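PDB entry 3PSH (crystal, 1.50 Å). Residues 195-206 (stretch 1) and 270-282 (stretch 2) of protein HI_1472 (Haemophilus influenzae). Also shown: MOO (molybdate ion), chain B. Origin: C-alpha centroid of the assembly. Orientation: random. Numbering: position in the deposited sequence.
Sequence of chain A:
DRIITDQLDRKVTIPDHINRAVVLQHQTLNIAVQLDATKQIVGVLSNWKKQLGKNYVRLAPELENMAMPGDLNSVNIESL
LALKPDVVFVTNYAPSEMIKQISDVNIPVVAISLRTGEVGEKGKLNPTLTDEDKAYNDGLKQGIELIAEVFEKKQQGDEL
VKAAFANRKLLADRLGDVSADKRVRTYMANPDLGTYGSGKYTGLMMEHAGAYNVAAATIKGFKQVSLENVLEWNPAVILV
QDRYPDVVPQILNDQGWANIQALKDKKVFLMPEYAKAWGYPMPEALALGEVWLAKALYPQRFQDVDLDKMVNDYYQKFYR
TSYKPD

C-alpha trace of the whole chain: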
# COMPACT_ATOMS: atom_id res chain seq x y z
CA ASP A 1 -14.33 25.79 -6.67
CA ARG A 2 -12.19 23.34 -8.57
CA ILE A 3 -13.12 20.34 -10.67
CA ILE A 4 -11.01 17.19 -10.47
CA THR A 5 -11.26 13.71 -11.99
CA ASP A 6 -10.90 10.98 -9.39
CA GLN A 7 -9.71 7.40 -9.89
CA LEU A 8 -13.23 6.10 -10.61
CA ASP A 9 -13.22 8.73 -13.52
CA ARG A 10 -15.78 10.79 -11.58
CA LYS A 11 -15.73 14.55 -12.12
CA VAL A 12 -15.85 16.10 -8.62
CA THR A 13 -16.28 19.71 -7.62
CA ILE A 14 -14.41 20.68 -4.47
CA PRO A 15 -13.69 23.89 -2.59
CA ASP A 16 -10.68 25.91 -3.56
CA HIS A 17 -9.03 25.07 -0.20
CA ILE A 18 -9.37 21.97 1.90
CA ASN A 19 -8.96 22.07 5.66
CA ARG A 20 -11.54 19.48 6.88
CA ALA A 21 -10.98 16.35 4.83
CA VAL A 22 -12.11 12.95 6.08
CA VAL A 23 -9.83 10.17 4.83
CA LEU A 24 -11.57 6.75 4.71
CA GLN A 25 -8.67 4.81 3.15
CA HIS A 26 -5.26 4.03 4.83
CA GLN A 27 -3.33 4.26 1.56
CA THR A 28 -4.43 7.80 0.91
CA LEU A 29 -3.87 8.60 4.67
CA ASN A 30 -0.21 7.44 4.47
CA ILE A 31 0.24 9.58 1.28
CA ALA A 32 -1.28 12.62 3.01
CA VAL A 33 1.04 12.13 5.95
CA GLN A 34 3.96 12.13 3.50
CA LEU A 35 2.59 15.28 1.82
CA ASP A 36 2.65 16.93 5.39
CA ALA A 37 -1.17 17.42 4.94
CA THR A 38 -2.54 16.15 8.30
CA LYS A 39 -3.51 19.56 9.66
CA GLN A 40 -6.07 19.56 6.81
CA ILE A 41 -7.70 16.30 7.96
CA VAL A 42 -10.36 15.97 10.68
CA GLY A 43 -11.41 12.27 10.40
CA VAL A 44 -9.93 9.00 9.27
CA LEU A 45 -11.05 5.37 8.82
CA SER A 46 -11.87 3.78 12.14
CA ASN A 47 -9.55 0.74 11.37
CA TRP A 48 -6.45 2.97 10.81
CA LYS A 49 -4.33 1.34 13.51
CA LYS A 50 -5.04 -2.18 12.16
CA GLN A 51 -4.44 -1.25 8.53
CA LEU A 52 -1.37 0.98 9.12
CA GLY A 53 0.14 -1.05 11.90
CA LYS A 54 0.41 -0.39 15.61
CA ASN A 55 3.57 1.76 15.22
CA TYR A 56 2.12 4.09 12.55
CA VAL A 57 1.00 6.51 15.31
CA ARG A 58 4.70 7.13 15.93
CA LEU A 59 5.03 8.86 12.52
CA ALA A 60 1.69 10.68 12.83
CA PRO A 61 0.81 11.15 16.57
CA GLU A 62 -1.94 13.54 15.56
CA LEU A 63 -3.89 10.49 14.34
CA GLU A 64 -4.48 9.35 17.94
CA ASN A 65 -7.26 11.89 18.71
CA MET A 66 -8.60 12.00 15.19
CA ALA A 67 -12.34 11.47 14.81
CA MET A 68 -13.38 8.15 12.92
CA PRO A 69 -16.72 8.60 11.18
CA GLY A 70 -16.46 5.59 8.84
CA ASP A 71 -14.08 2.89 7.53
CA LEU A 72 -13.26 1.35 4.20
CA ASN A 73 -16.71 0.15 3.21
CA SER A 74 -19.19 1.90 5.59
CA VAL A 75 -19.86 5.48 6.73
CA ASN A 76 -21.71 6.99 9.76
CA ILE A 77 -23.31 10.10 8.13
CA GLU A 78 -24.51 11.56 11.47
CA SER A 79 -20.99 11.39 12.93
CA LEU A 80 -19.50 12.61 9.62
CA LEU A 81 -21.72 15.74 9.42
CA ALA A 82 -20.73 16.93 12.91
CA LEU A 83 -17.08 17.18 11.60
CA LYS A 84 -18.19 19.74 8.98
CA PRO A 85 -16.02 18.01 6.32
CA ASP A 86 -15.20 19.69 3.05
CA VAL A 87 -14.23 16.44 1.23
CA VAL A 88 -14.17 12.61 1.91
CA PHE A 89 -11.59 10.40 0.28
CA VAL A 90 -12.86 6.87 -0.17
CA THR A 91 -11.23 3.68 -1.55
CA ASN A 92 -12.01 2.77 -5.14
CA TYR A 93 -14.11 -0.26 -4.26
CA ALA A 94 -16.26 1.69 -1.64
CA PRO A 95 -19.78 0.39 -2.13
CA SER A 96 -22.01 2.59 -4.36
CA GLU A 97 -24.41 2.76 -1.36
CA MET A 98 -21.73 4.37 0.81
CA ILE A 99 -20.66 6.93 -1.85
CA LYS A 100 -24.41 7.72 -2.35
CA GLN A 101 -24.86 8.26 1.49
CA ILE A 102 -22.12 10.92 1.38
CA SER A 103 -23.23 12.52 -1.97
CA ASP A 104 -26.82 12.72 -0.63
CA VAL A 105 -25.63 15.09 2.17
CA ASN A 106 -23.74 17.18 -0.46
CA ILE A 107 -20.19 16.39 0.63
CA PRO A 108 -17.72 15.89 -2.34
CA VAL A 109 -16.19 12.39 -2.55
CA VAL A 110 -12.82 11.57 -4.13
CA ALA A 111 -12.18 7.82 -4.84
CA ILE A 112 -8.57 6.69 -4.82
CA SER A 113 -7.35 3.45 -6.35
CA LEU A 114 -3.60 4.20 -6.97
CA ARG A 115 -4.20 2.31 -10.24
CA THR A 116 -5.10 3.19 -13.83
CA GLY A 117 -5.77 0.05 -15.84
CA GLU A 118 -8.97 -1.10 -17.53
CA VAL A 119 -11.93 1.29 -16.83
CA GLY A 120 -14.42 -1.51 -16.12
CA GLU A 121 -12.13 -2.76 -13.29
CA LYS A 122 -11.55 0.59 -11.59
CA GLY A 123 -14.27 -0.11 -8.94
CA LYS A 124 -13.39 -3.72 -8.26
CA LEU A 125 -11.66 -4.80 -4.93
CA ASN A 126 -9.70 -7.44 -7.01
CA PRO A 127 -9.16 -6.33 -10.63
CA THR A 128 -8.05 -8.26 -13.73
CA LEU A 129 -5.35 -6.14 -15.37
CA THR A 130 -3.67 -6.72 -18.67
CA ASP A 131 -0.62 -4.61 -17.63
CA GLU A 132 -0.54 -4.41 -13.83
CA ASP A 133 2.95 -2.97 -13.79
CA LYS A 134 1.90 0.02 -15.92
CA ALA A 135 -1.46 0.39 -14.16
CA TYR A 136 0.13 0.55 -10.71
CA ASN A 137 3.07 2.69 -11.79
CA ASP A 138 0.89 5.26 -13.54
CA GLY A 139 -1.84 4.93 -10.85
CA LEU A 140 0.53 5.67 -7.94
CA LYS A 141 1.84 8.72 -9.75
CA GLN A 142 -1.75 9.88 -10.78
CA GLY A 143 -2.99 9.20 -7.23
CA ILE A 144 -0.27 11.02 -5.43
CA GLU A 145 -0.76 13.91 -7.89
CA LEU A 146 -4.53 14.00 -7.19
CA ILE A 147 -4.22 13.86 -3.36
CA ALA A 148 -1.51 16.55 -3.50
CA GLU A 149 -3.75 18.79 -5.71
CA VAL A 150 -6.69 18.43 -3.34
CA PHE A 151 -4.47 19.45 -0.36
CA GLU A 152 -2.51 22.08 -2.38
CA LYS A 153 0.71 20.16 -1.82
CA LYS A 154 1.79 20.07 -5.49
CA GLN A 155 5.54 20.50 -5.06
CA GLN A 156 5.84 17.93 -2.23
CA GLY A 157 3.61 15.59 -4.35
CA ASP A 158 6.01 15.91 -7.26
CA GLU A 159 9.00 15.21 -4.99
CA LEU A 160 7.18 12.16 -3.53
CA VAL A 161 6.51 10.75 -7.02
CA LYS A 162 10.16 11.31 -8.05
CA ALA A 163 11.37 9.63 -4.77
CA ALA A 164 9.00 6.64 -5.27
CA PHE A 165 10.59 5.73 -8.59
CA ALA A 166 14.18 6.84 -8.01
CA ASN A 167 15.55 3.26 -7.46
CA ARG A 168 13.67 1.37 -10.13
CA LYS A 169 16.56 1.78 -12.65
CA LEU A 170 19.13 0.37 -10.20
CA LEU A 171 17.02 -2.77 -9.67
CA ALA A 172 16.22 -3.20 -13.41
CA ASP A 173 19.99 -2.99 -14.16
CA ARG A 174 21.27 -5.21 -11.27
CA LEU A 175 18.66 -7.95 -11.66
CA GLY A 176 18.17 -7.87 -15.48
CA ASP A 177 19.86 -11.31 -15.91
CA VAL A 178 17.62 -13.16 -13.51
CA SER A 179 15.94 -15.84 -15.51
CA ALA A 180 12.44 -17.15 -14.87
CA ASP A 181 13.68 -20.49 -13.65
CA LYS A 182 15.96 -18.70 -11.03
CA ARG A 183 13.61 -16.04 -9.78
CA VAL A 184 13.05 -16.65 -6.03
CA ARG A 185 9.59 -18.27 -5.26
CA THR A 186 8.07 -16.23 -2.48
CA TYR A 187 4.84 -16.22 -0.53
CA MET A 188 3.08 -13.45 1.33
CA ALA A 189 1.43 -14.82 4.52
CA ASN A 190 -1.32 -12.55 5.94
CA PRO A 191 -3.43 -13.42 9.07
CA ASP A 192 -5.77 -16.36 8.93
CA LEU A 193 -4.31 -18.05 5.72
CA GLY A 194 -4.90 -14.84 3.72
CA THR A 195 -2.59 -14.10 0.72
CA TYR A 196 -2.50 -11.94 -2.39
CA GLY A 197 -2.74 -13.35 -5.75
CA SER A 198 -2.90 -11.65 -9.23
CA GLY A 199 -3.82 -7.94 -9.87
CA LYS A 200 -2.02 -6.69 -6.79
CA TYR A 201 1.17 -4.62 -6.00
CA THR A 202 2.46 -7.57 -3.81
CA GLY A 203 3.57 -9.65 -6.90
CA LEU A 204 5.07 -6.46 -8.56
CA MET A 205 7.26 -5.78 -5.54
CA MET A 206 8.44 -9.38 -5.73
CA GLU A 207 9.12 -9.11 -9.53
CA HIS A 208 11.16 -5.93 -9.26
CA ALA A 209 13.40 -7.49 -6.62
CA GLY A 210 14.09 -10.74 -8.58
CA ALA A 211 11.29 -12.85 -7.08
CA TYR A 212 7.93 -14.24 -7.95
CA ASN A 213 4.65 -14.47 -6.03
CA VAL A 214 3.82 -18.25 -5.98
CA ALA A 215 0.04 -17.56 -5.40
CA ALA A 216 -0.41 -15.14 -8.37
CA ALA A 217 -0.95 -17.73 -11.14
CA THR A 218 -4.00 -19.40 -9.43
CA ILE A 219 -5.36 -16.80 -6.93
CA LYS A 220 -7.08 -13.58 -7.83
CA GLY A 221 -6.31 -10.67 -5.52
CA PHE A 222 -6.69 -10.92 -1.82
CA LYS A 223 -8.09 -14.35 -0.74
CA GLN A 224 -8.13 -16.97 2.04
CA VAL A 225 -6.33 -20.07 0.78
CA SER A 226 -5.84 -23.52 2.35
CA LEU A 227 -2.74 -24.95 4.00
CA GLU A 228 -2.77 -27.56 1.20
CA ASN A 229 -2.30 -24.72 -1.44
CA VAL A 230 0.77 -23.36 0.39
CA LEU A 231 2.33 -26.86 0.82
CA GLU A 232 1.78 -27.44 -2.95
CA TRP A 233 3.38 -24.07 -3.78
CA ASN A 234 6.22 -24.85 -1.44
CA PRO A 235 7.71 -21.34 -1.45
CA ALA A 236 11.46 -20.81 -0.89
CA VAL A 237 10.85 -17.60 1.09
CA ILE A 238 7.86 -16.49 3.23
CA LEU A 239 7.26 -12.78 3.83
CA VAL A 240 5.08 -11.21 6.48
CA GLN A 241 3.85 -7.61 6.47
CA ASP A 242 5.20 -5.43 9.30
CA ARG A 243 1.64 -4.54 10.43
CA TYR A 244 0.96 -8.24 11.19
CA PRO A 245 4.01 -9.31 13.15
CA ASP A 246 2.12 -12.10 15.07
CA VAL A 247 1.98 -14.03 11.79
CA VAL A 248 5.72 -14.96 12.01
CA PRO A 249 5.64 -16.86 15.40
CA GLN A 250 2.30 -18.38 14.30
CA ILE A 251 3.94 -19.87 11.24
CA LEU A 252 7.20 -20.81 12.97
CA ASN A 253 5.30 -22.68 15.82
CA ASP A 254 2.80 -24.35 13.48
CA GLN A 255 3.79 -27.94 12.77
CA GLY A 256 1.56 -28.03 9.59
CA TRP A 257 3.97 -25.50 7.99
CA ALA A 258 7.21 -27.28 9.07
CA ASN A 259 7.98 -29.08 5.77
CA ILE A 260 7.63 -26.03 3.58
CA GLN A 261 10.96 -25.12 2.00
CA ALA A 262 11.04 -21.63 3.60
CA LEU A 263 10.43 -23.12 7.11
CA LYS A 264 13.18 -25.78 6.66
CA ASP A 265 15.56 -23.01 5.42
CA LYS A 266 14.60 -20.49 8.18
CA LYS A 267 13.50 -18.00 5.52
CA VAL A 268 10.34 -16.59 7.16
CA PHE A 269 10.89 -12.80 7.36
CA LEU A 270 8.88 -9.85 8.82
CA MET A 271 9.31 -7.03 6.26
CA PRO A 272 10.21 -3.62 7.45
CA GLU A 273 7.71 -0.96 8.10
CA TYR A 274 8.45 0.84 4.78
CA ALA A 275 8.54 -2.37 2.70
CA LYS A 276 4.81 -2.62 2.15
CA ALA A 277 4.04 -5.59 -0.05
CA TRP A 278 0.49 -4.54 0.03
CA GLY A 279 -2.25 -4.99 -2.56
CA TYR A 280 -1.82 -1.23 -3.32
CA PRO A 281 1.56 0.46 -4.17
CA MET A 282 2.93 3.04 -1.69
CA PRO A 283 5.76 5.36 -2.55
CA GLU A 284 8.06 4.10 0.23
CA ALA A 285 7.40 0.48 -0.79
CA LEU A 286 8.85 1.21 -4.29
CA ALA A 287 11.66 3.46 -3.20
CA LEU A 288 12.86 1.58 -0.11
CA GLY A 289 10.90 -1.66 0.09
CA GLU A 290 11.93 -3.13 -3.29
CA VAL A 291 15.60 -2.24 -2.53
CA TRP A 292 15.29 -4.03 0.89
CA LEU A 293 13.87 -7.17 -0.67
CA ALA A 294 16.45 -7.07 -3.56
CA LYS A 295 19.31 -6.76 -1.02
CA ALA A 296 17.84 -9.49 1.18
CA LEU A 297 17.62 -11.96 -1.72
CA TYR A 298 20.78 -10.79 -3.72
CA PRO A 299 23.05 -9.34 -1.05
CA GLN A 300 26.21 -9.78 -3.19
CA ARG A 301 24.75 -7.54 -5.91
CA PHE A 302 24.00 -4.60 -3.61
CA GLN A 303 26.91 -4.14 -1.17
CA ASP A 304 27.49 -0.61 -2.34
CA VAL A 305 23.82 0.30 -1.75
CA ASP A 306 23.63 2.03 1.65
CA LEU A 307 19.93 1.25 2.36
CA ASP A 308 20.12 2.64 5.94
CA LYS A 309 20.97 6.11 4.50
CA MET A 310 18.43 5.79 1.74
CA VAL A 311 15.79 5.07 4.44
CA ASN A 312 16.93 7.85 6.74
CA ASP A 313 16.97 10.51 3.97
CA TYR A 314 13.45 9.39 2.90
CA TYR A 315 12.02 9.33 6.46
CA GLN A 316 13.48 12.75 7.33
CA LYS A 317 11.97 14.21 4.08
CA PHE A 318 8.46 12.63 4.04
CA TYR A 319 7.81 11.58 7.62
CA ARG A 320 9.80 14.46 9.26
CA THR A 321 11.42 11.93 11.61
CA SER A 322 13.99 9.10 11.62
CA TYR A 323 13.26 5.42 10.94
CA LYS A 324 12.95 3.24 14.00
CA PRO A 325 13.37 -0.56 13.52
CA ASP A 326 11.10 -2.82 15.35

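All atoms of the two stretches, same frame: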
# COMPACT_ATOMS: atom_id res chain seq x y z
N THR A 195 -3.79 -14.48 1.56
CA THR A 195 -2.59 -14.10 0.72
C THR A 195 -3.04 -13.21 -0.38
O THR A 195 -4.30 -12.97 -0.54
CB THR A 195 -1.82 -15.35 0.21
OG1 THR A 195 -0.55 -14.91 -0.29
CG2 THR A 195 -2.51 -15.96 -1.03
N TYR A 196 -2.12 -12.72 -1.18
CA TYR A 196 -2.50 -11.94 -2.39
C TYR A 196 -2.11 -12.69 -3.61
O TYR A 196 -0.96 -13.20 -3.77
CB TYR A 196 -1.75 -10.61 -2.48
CG TYR A 196 -2.01 -9.69 -1.30
CD1 TYR A 196 -2.82 -8.51 -1.39
CD2 TYR A 196 -1.38 -9.92 -0.02
CE1 TYR A 196 -2.96 -7.60 -0.24
CE2 TYR A 196 -1.61 -9.08 1.07
CZ TYR A 196 -2.42 -7.93 1.02
OH TYR A 196 -2.52 -7.08 2.09
N GLY A 197 -3.02 -12.73 -4.54
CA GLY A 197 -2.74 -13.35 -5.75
C GLY A 197 -2.54 -12.31 -6.88
O GLY A 197 -2.00 -11.22 -6.65
N SER A 198 -3.06 -12.56 -8.09
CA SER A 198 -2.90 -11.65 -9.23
C SER A 198 -3.64 -10.28 -9.03
O SER A 198 -4.56 -10.19 -8.17
CB SER A 198 -3.36 -12.28 -10.59
OG SER A 198 -4.79 -12.53 -10.45
N GLY A 199 -3.22 -9.30 -9.82
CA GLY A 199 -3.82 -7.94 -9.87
C GLY A 199 -3.45 -7.09 -8.69
O GLY A 199 -4.19 -6.12 -8.33
N LYS A 200 -2.33 -7.47 -7.99
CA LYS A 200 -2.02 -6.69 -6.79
C LYS A 200 -0.56 -6.22 -6.82
O LYS A 200 0.31 -6.96 -7.32
CB LYS A 200 -2.23 -7.62 -5.57
CG LYS A 200 -3.68 -8.02 -5.32
CD LYS A 200 -4.50 -6.80 -4.75
CE LYS A 200 -5.94 -6.91 -5.15
NZ LYS A 200 -6.63 -5.62 -4.60
N TYR A 201 -0.26 -5.14 -6.11
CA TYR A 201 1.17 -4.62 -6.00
C TYR A 201 2.19 -5.68 -5.38
O TYR A 201 3.38 -5.74 -5.75
CB TYR A 201 1.25 -3.28 -5.23
CG TYR A 201 2.69 -2.86 -5.05
CD1 TYR A 201 3.48 -2.55 -6.17
CD2 TYR A 201 3.26 -2.92 -3.75
CE1 TYR A 201 4.85 -2.30 -6.00
CE2 TYR A 201 4.57 -2.67 -3.53
CZ TYR A 201 5.37 -2.32 -4.65
OH TYR A 201 6.71 -2.10 -4.54
N THR A 202 1.66 -6.49 -4.46
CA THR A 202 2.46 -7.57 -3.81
C THR A 202 3.37 -8.28 -4.86
O THR A 202 4.62 -8.32 -4.69
CB THR A 202 1.53 -8.58 -3.12
OG1 THR A 202 0.57 -7.89 -2.26
CG2 THR A 202 2.37 -9.57 -2.29
N GLY A 203 2.76 -8.80 -5.93
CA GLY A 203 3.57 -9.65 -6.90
C GLY A 203 4.55 -8.74 -7.67
O GLY A 203 5.57 -9.21 -8.17
N LEU A 204 4.21 -7.43 -7.86
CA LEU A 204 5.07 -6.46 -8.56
C LEU A 204 6.28 -6.18 -7.72
O LEU A 204 7.42 -6.10 -8.21
CB LEU A 204 4.35 -5.14 -8.90
CG LEU A 204 3.38 -5.37 -10.13
CD1 LEU A 204 2.40 -4.27 -10.15
CD2 LEU A 204 4.22 -5.30 -11.38
N MET A 205 6.07 -6.04 -6.41
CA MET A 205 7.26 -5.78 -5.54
C MET A 205 8.22 -6.96 -5.61
O MET A 205 9.41 -6.75 -5.77
CB MET A 205 6.88 -5.56 -4.07
CG MET A 205 8.09 -5.28 -3.15
SD MET A 205 7.39 -5.04 -1.41
CE MET A 205 7.01 -6.71 -0.95
N MET A 206 7.63 -8.15 -5.63
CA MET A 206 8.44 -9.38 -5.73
C MET A 206 9.13 -9.39 -7.11
O MET A 206 10.39 -9.52 -7.19
CB MET A 206 7.54 -10.57 -5.58
CG MET A 206 7.03 -10.63 -4.13
SD MET A 206 6.04 -12.09 -3.95
CE MET A 206 5.46 -12.07 -2.20
N LEU A 270 9.79 -11.05 8.68
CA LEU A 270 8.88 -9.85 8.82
C LEU A 270 9.52 -8.74 8.02
O LEU A 270 10.71 -8.48 8.13
CB LEU A 270 8.91 -9.44 10.29
CG LEU A 270 7.85 -8.29 10.52
CD1 LEU A 270 6.43 -8.79 10.33
CD2 LEU A 270 8.16 -7.89 11.96
N MET A 271 8.76 -8.15 7.10
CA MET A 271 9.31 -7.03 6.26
C MET A 271 9.33 -5.74 7.06
O MET A 271 8.49 -5.58 7.97
CB MET A 271 8.49 -6.83 4.95
CG MET A 271 8.36 -8.11 4.17
SD MET A 271 7.48 -8.01 2.61
CE MET A 271 8.53 -6.82 1.69
N PRO A 272 10.22 -4.83 6.69
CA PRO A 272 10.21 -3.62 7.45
C PRO A 272 8.94 -2.79 7.22
O PRO A 272 8.19 -2.92 6.20
CB PRO A 272 11.31 -2.76 6.83
CG PRO A 272 12.34 -3.85 6.38
CD PRO A 272 11.48 -5.01 5.93
N GLU A 273 8.82 -1.82 8.12
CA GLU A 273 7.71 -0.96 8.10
C GLU A 273 7.43 -0.30 6.71
O GLU A 273 6.25 -0.24 6.29
CB GLU A 273 8.02 0.20 9.04
CG GLU A 273 6.95 1.25 9.23
CD GLU A 273 7.43 2.27 10.29
OE1 GLU A 273 8.31 3.15 9.98
OE2 GLU A 273 6.87 2.11 11.43
N TYR A 274 8.52 0.17 6.07
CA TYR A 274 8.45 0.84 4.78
C TYR A 274 8.20 -0.09 3.61
O TYR A 274 7.85 0.34 2.51
CB TYR A 274 9.67 1.72 4.52
CG TYR A 274 10.93 0.94 4.70
CD1 TYR A 274 11.35 0.11 3.70
CD2 TYR A 274 11.69 1.06 5.87
CE1 TYR A 274 12.56 -0.61 3.82
CE2 TYR A 274 12.89 0.36 6.00
CZ TYR A 274 13.28 -0.51 4.99
OH TYR A 274 14.44 -1.25 4.99
N ALA A 275 8.40 -1.38 3.86
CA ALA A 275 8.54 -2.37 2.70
C ALA A 275 7.23 -3.01 2.53
O ALA A 275 7.07 -4.25 2.77
CB ALA A 275 9.63 -3.37 2.96
N LYS A 276 6.22 -2.17 2.22
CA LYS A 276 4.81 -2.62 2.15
C LYS A 276 4.48 -3.47 0.91
O LYS A 276 4.26 -2.93 -0.20
CB LYS A 276 3.90 -1.40 2.20
CG LYS A 276 4.25 -0.59 3.42
CD LYS A 276 3.24 0.65 3.46
CE LYS A 276 3.14 1.25 4.91
NZ LYS A 276 4.42 1.95 5.22
N ALA A 277 4.49 -4.78 1.10
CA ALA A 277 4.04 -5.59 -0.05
C ALA A 277 2.54 -5.76 -0.03
O ALA A 277 2.02 -6.85 0.00
CB ALA A 277 4.74 -6.95 -0.09
N TRP A 278 1.92 -4.62 -0.24
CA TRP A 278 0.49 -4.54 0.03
C TRP A 278 -0.23 -4.72 -1.32
O TRP A 278 0.36 -4.76 -2.39
CB TRP A 278 0.20 -3.10 0.50
CG TRP A 278 0.53 -2.86 1.90
CD1 TRP A 278 1.19 -3.77 2.81
CD2 TRP A 278 0.23 -1.69 2.65
NE1 TRP A 278 1.29 -3.17 4.05
CE2 TRP A 278 0.66 -1.92 3.98
CE3 TRP A 278 -0.46 -0.48 2.34
CZ2 TRP A 278 0.47 -0.94 5.00
CZ3 TRP A 278 -0.69 0.44 3.38
CH2 TRP A 278 -0.16 0.25 4.66
N GLY A 279 -1.54 -4.86 -1.28
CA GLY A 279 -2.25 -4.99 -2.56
C GLY A 279 -2.24 -3.70 -3.37
O GLY A 279 -2.39 -3.74 -4.58
N TYR A 280 -2.00 -2.58 -2.70
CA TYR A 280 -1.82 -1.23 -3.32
C TYR A 280 -0.33 -0.76 -3.22
O TYR A 280 0.26 -0.86 -2.10
CB TYR A 280 -2.70 -0.15 -2.58
CG TYR A 280 -4.19 -0.30 -2.82
CD1 TYR A 280 -4.93 0.69 -3.53
CD2 TYR A 280 -4.87 -1.39 -2.28
CE1 TYR A 280 -6.34 0.54 -3.74
CE2 TYR A 280 -6.24 -1.57 -2.51
CZ TYR A 280 -6.96 -0.57 -3.20
OH TYR A 280 -8.33 -0.82 -3.38
N PRO A 281 0.20 -0.03 -4.23
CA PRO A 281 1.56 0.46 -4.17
C PRO A 281 1.60 1.72 -3.25
O PRO A 281 0.68 2.56 -3.30
CB PRO A 281 1.81 0.88 -5.60
CG PRO A 281 0.40 1.43 -6.16
CD PRO A 281 -0.49 0.35 -5.53
N MET A 282 2.72 1.88 -2.53
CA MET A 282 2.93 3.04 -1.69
C MET A 282 4.32 3.51 -2.01
O MET A 282 5.19 2.68 -2.34
CB MET A 282 2.86 2.68 -0.18
CG MET A 282 1.60 2.00 0.35
SD MET A 282 0.29 3.19 0.96
CE MET A 282 0.14 4.34 -0.40
MO MOO B . -3.79 -3.32 1.11
O1 MOO B . -2.94 -4.78 1.15
O2 MOO B . -5.39 -3.54 0.49
O3 MOO B . -2.99 -2.22 0.08
O4 MOO B . -3.67 -2.64 2.66
O HOH W 1 -5.07 -3.24 -5.65

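Stretch 2, which lacks regular helix or strand, packs against Tyr-201, a helix that includes Thr-202 to Met-206, and the strand end and loop before them, burying 509 Å² over both sides. Near its beginning, Met-271 points toward stretch 1, and its CE lies 3.0 Å from CE of Met-205, a short contact between two apolar methyl ends. A type I turn from Pro-272 to Ala-275 leads into Lys-276. Lys-276 sets off sideways and its end leads away from stretch 1, where NZ donates to Glu-273 O (3.0 Å), while the backbone O of Lys-276 lies at the edge of the Tyr-201 ring, 3.4 Å from Tyr-201 CE2. Thr-202 supplies a hydroxyl donor for the carbonyl of Ala-277, OG1 to O (2.9 Å). The CA-to-CB bond of Trp-278 points away from stretch 1, and one face of its ring lies under molybdate O4.

Gly-279 is the most covered residue of stretch 2. Its O receives a nearly linear hydrogen bond from Tyr-201 N (3.0 Å), and a water links the same O to Lys-200 NZ. A CB here would clash with Lys-200 CD. Molybdate joins both stretches: its O1 accepts from Tyr-196 OH (2.5 Å) and Gly-279 N (2.8 Å), and its O3 from Tyr-280 N (3.0 Å). Finally, Pro-281 CA sits over the Tyr-201 ring, 4.0 Å from the ring centroid, in a CH-pi contact.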